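Mannitol dehydrogenase (Pseudomonas fluorescens, PDB 1LJ8) probably catalyses the NAD-dependent interconversion of mannitol and fructose, as a long-chain dehydrogenase that binds NAD. Local coordinates at residues A[330-342]-A[389-403]. Residues are numbered along the deposited sequence; the frame is centred on the assembly and turned at random.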
loop_
_atom_site.group_PDB
_atom_site.type_symbol
_atom_site.label_atom_id
_atom_site.label_comp_id
_atom_site.label_asym_id
_atom_site.label_seq_id
_atom_site.Cartn_x
_atom_site.Cartn_y
_atom_site.Cartn_z
ATOM N N TYR A 330 20.306 0.019 -13.345
ATOM C CA TYR A 330 19.178 -0.837 -13.751
ATOM C C TYR A 330 17.823 -0.137 -13.533
ATOM O O TYR A 330 16.964 -0.145 -14.434
ATOM C CB TYR A 330 19.250 -2.156 -12.962
ATOM C CG TYR A 330 18.061 -3.090 -13.150
ATOM C CD1 TYR A 330 17.736 -3.624 -14.399
ATOM C CD2 TYR A 330 17.288 -3.456 -12.053
ATOM C CE1 TYR A 330 16.660 -4.515 -14.538
ATOM C CE2 TYR A 330 16.218 -4.336 -12.171
ATOM C CZ TYR A 330 15.911 -4.865 -13.414
ATOM O OH TYR A 330 14.865 -5.769 -13.542
HETATM N N MSE A 331 17.616 0.464 -12.355
HETATM C CA MSE A 331 16.355 1.209 -12.092
HETATM C C MSE A 331 16.156 2.346 -13.111
HETATM O O MSE A 331 15.051 2.549 -13.646
HETATM C CB MSE A 331 16.382 1.831 -10.681
HETATM C CG MSE A 331 15.280 2.899 -10.411
HETATM SE SE MSE A 331 15.484 3.417 -8.500
HETATM C CE MSE A 331 14.168 4.872 -8.476
ATOM N N ARG A 332 17.228 3.094 -13.389
ATOM C CA ARG A 332 17.093 4.185 -14.355
ATOM C C ARG A 332 16.740 3.662 -15.742
ATOM O O ARG A 332 15.912 4.254 -16.448
ATOM C CB ARG A 332 18.387 5.014 -14.430
ATOM C CG ARG A 332 18.676 5.860 -13.224
ATOM C CD ARG A 332 19.798 6.839 -13.570
ATOM N NE ARG A 332 20.308 7.574 -12.407
ATOM C CZ ARG A 332 19.755 8.673 -11.885
ATOM N NH1 ARG A 332 18.645 9.192 -12.400
ATOM N NH2 ARG A 332 20.347 9.273 -10.856
ATOM N N ALA A 333 17.348 2.546 -16.132
ATOM C CA ALA A 333 17.044 1.987 -17.460
ATOM C C ALA A 333 15.580 1.509 -17.500
ATOM O O ALA A 333 14.863 1.723 -18.468
ATOM C CB ALA A 333 17.984 0.818 -17.770
ATOM N N TYR A 334 15.147 0.825 -16.440
ATOM C CA TYR A 334 13.767 0.366 -16.382
ATOM C C TYR A 334 12.804 1.560 -16.451
ATOM O O TYR A 334 11.830 1.551 -17.253
ATOM C CB TYR A 334 13.535 -0.450 -15.084
ATOM C CG TYR A 334 12.115 -0.911 -14.904
ATOM C CD1 TYR A 334 11.616 -1.982 -15.643
ATOM C CD2 TYR A 334 11.265 -0.286 -13.985
ATOM C CE1 TYR A 334 10.315 -2.419 -15.491
ATOM C CE2 TYR A 334 9.937 -0.754 -13.802
ATOM C CZ TYR A 334 9.484 -1.820 -14.570
ATOM O OH TYR A 334 8.203 -2.319 -14.468
HETATM N N MSE A 335 13.055 2.602 -15.641
HETATM C CA MSE A 335 12.179 3.797 -15.624
HETATM C C MSE A 335 12.214 4.545 -16.980
HETATM O O MSE A 335 11.174 4.906 -17.536
HETATM C CB MSE A 335 12.614 4.798 -14.541
HETATM C CG MSE A 335 12.334 4.312 -13.144
HETATM SE SE MSE A 335 12.471 5.772 -11.857
HETATM C CE MSE A 335 14.321 6.291 -12.140
ATOM N N ASP A 336 13.419 4.774 -17.488
ATOM C CA ASP A 336 13.551 5.545 -18.727
ATOM C C ASP A 336 13.140 4.846 -20.003
ATOM O O ASP A 336 12.482 5.451 -20.854
ATOM C CB ASP A 336 15.000 6.026 -18.940
ATOM C CG ASP A 336 15.471 6.992 -17.879
ATOM O OD1 ASP A 336 14.657 7.647 -17.203
ATOM O OD2 ASP A 336 16.699 7.113 -17.704
ATOM N N LEU A 337 13.502 3.572 -20.139
ATOM C CA LEU A 337 13.228 2.872 -21.396
ATOM C C LEU A 337 11.970 2.032 -21.435
ATOM O O LEU A 337 11.358 1.860 -22.493
ATOM C CB LEU A 337 14.399 1.968 -21.740
ATOM C CG LEU A 337 15.776 2.649 -21.736
ATOM C CD1 LEU A 337 16.858 1.585 -21.865
ATOM C CD2 LEU A 337 15.844 3.662 -22.898
ATOM N N ASP A 338 11.559 1.517 -20.274
ATOM C CA ASP A 338 10.395 0.636 -20.269
ATOM C C ASP A 338 9.112 1.295 -19.823
ATOM O O ASP A 338 8.085 1.137 -20.487
ATOM C CB ASP A 338 10.679 -0.622 -19.405
ATOM C CG ASP A 338 11.910 -1.416 -19.902
ATOM O OD1 ASP A 338 12.152 -1.392 -21.139
ATOM O OD2 ASP A 338 12.622 -2.063 -19.076
ATOM N N VAL A 339 9.169 2.050 -18.728
ATOM C CA VAL A 339 7.950 2.670 -18.209
ATOM C C VAL A 339 7.591 4.027 -18.810
ATOM O O VAL A 339 6.458 4.243 -19.208
ATOM C CB VAL A 339 8.051 2.830 -16.622
ATOM C CG1 VAL A 339 6.775 3.521 -16.070
ATOM C CG2 VAL A 339 8.286 1.418 -15.972
ATOM N N THR A 340 8.561 4.937 -18.863
ATOM C CA THR A 340 8.278 6.301 -19.317
ATOM C C THR A 340 7.506 6.444 -20.610
ATOM O O THR A 340 6.520 7.199 -20.664
ATOM C CB THR A 340 9.603 7.160 -19.342
ATOM O OG1 THR A 340 10.077 7.330 -17.994
ATOM C CG2 THR A 340 9.330 8.548 -19.923
ATOM N N PRO A 341 7.894 5.710 -21.662
ATOM C CA PRO A 341 7.155 5.841 -22.938
ATOM C C PRO A 341 5.688 5.433 -22.849
ATOM O O PRO A 341 4.899 5.709 -23.770
ATOM C CB PRO A 341 7.896 4.888 -23.893
ATOM C CG PRO A 341 9.294 4.770 -23.323
ATOM C CD PRO A 341 9.005 4.739 -21.789
ATOM N N ASN A 342 5.318 4.732 -21.784
ATOM C CA ASN A 342 3.943 4.239 -21.665
ATOM C C ASN A 342 3.016 5.193 -20.902
ATOM O O ASN A 342 1.787 4.976 -20.855
ATOM C CB ASN A 342 3.900 2.902 -20.880
ATOM C CG ASN A 342 4.908 1.867 -21.370
ATOM O OD1 ASN A 342 5.440 1.975 -22.470
ATOM N ND2 ASN A 342 5.168 0.848 -20.536
ATOM N N THR A 389 3.179 -2.833 -17.333
ATOM C CA THR A 389 4.347 -2.405 -18.105
ATOM C C THR A 389 4.784 -3.546 -19.034
ATOM O O THR A 389 5.025 -3.313 -20.227
ATOM C CB THR A 389 5.528 -2.001 -17.144
ATOM O OG1 THR A 389 5.150 -0.799 -16.454
ATOM C CG2 THR A 389 6.845 -1.783 -17.923
ATOM N N ILE A 390 4.925 -4.769 -18.497
ATOM C CA ILE A 390 5.327 -5.911 -19.320
ATOM C C ILE A 390 4.353 -6.099 -20.487
ATOM O O ILE A 390 4.776 -6.319 -21.630
ATOM C CB ILE A 390 5.364 -7.225 -18.502
ATOM C CG1 ILE A 390 6.553 -7.161 -17.520
ATOM C CG2 ILE A 390 5.554 -8.462 -19.432
ATOM C CD1 ILE A 390 6.518 -8.269 -16.473
ATOM N N ASN A 391 3.059 -6.035 -20.202
ATOM C CA ASN A 391 2.088 -6.252 -21.291
ATOM C C ASN A 391 2.260 -5.242 -22.415
ATOM O O ASN A 391 2.064 -5.551 -23.603
ATOM C CB ASN A 391 0.636 -6.148 -20.781
ATOM C CG ASN A 391 0.229 -7.334 -19.927
ATOM O OD1 ASN A 391 0.896 -8.382 -19.937
ATOM N ND2 ASN A 391 -0.862 -7.168 -19.156
ATOM N N ARG A 392 2.558 -4.015 -22.043
ATOM C CA ARG A 392 2.737 -2.978 -23.057
ATOM C C ARG A 392 4.004 -3.286 -23.865
ATOM O O ARG A 392 4.054 -3.106 -25.081
ATOM C CB ARG A 392 2.824 -1.598 -22.368
ATOM C CG ARG A 392 3.243 -0.427 -23.275
ATOM C CD ARG A 392 2.192 -0.202 -24.415
ATOM N NE ARG A 392 2.451 1.094 -25.045
ATOM C CZ ARG A 392 1.969 2.256 -24.581
ATOM N NH1 ARG A 392 1.192 2.285 -23.504
ATOM N NH2 ARG A 392 2.324 3.397 -25.173
ATOM N N LEU A 393 5.056 -3.747 -23.199
ATOM C CA LEU A 393 6.273 -4.064 -23.946
ATOM C C LEU A 393 6.009 -5.212 -24.922
ATOM O O LEU A 393 6.469 -5.185 -26.071
ATOM C CB LEU A 393 7.417 -4.460 -22.999
ATOM C CG LEU A 393 7.815 -3.400 -21.943
ATOM C CD1 LEU A 393 8.920 -3.927 -20.990
ATOM C CD2 LEU A 393 8.319 -2.153 -22.680
ATOM N N ILE A 394 5.231 -6.195 -24.482
ATOM C CA ILE A 394 4.904 -7.334 -25.339
ATOM C C ILE A 394 4.077 -6.833 -26.532
ATOM O O ILE A 394 4.408 -7.123 -27.680
ATOM C CB ILE A 394 4.121 -8.412 -24.559
ATOM C CG1 ILE A 394 5.079 -9.124 -23.578
ATOM C CG2 ILE A 394 3.487 -9.459 -25.566
ATOM C CD1 ILE A 394 4.311 -10.007 -22.559
ATOM N N ALA A 395 3.045 -6.049 -26.265
ATOM C CA ALA A 395 2.194 -5.536 -27.359
ATOM C C ALA A 395 2.950 -4.674 -28.348
ATOM O O ALA A 395 2.614 -4.683 -29.544
ATOM C CB ALA A 395 1.021 -4.733 -26.797
ATOM N N ASP A 396 3.935 -3.916 -27.874
ATOM C CA ASP A 396 4.682 -3.039 -28.751
ATOM C C ASP A 396 5.842 -3.727 -29.460
ATOM O O ASP A 396 6.457 -3.119 -30.338
ATOM C CB ASP A 396 5.289 -1.850 -27.989
ATOM C CG ASP A 396 4.267 -0.829 -27.538
ATOM O OD1 ASP A 396 3.116 -0.812 -28.049
ATOM O OD2 ASP A 396 4.644 -0.024 -26.671
ATOM N N GLY A 397 6.170 -4.954 -29.050
ATOM C CA GLY A 397 7.292 -5.658 -29.632
ATOM C C GLY A 397 8.577 -5.030 -29.130
ATOM O O GLY A 397 9.574 -5.082 -29.833
ATOM N N ARG A 398 8.555 -4.405 -27.944
ATOM C CA ARG A 398 9.754 -3.770 -27.352
ATOM C C ARG A 398 10.523 -4.772 -26.466
ATOM O O ARG A 398 9.982 -5.804 -26.086
ATOM C CB ARG A 398 9.362 -2.531 -26.536
ATOM C CG ARG A 398 9.015 -1.322 -27.437
ATOM C CD ARG A 398 8.074 -0.349 -26.757
ATOM N NE ARG A 398 8.664 0.267 -25.569
ATOM C CZ ARG A 398 7.933 0.698 -24.542
ATOM N NH1 ARG A 398 6.603 0.565 -24.584
ATOM N NH2 ARG A 398 8.524 1.261 -23.488
ATOM N N GLU A 399 11.769 -4.448 -26.146
ATOM C CA GLU A 399 12.641 -5.350 -25.360
ATOM C C GLU A 399 12.008 -5.657 -24.004
ATOM O O GLU A 399 11.660 -4.720 -23.296
ATOM C CB GLU A 399 14.000 -4.666 -25.142
ATOM C CG GLU A 399 14.995 -5.358 -24.141
ATOM C CD GLU A 399 15.483 -6.777 -24.562
ATOM O OE1 GLU A 399 14.791 -7.824 -24.320
ATOM O OE2 GLU A 399 16.596 -6.845 -25.159
ATOM N N THR A 400 11.868 -6.934 -23.641
ATOM C CA THR A 400 11.270 -7.246 -22.321
ATOM C C THR A 400 12.280 -7.689 -21.273
ATOM O O THR A 400 11.903 -7.923 -20.118
ATOM C CB THR A 400 10.214 -8.385 -22.410
ATOM O OG1 THR A 400 10.840 -9.611 -22.824
ATOM C CG2 THR A 400 9.090 -8.005 -23.405
ATOM N N GLU A 401 13.542 -7.796 -21.661
ATOM C CA GLU A 401 14.550 -8.342 -20.764
ATOM C C GLU A 401 14.668 -7.732 -19.378
ATOM O O GLU A 401 14.786 -8.476 -18.394
ATOM C CB GLU A 401 15.926 -8.307 -21.420
ATOM C CG GLU A 401 16.793 -9.438 -20.934
ATOM C CD GLU A 401 16.826 -10.556 -21.967
ATOM O OE1 GLU A 401 15.961 -10.556 -22.890
ATOM O OE2 GLU A 401 17.696 -11.421 -21.849
ATOM N N ARG A 402 14.682 -6.401 -19.286
ATOM C CA ARG A 402 14.793 -5.800 -17.956
ATOM C C ARG A 402 13.576 -6.117 -17.113
ATOM O O ARG A 402 13.713 -6.339 -15.901
ATOM C CB ARG A 402 14.938 -4.291 -18.028
ATOM C CG ARG A 402 16.292 -3.775 -18.664
ATOM C CD ARG A 402 16.204 -2.260 -18.861
ATOM N NE ARG A 402 15.324 -1.951 -19.993
ATOM C CZ ARG A 402 15.699 -1.961 -21.273
ATOM N NH1 ARG A 402 16.958 -2.239 -21.641
ATOM N NH2 ARG A 402 14.793 -1.769 -22.215
ATOM N N ALA A 403 12.388 -6.116 -17.721
ATOM C CA ALA A 403 11.169 -6.398 -16.934
ATOM C C ALA A 403 11.082 -7.880 -16.601
ATOM O O ALA A 403 10.602 -8.277 -15.524
ATOM C CB ALA A 403 9.919 -5.946 -17.715
HETATM O O HOH W 1 11.589 0.009 -25.340
HETATM O O HOH W 2 12.534 -4.568 -20.497
HETATM O O HOH W 3 11.779 -1.944 -23.573
HETATM O O HOH W 4 1.745 5.798 -24.125
HETATM O O HOH W 5 4.068 1.187 -17.966
#
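D338 and R402 form the salt bridge of a polar helix-packing contact in the C-terminal domain, away from the NAD site. The end of helix 325-339 packs against helix 387-396, the start of helix 401-413 and the short link between them. R402 grips D338 side-on, one nitrogen to each oxygen. R402 NE meets D338 OD2 at 2.9 Å, and R402 NH2 meets D338 OD1 at 2.9 Å and 168°. Both oxygens are met on the syn side, though tilted out of the carboxylate plane. The bend of R402 at chi3 (-74°) turns its guanidinium to the carboxylate. L337 CD1 lies 3.7 Å above one face of that guanidinium. With an alanine in place of R402, the D338 carboxylate is likely to lose its charged mate, and a gap would probably open beside L337. Two waters also join D338 to the backbone O of E399. Y330 OH donates to R402 O at 2.7 Å.

R398 binds the last turns of helix 325-339, which widen into a pi-type turn. Its NH2 donates to L337 O at 3.1 Å, nearly in the guanidinium plane, and weakly to D338 O. Its NH1 reaches N342 OD1 at 2.8 Å, the amide and guanidinium planes standing 76° apart. L393 CD2 covers one guanidinium face. D396 OD2 accepts from both R398 NH1 and R392 NE, and N342 lies over one face of the R392 guanidinium. E399 pairs with K491 and E401 with R471.

G397 ends helix 387-396 in a Schellman motif, and E399 caps the next helix through E401 N. This is a helix-to-helix connection in a helical part of the C-terminal domain.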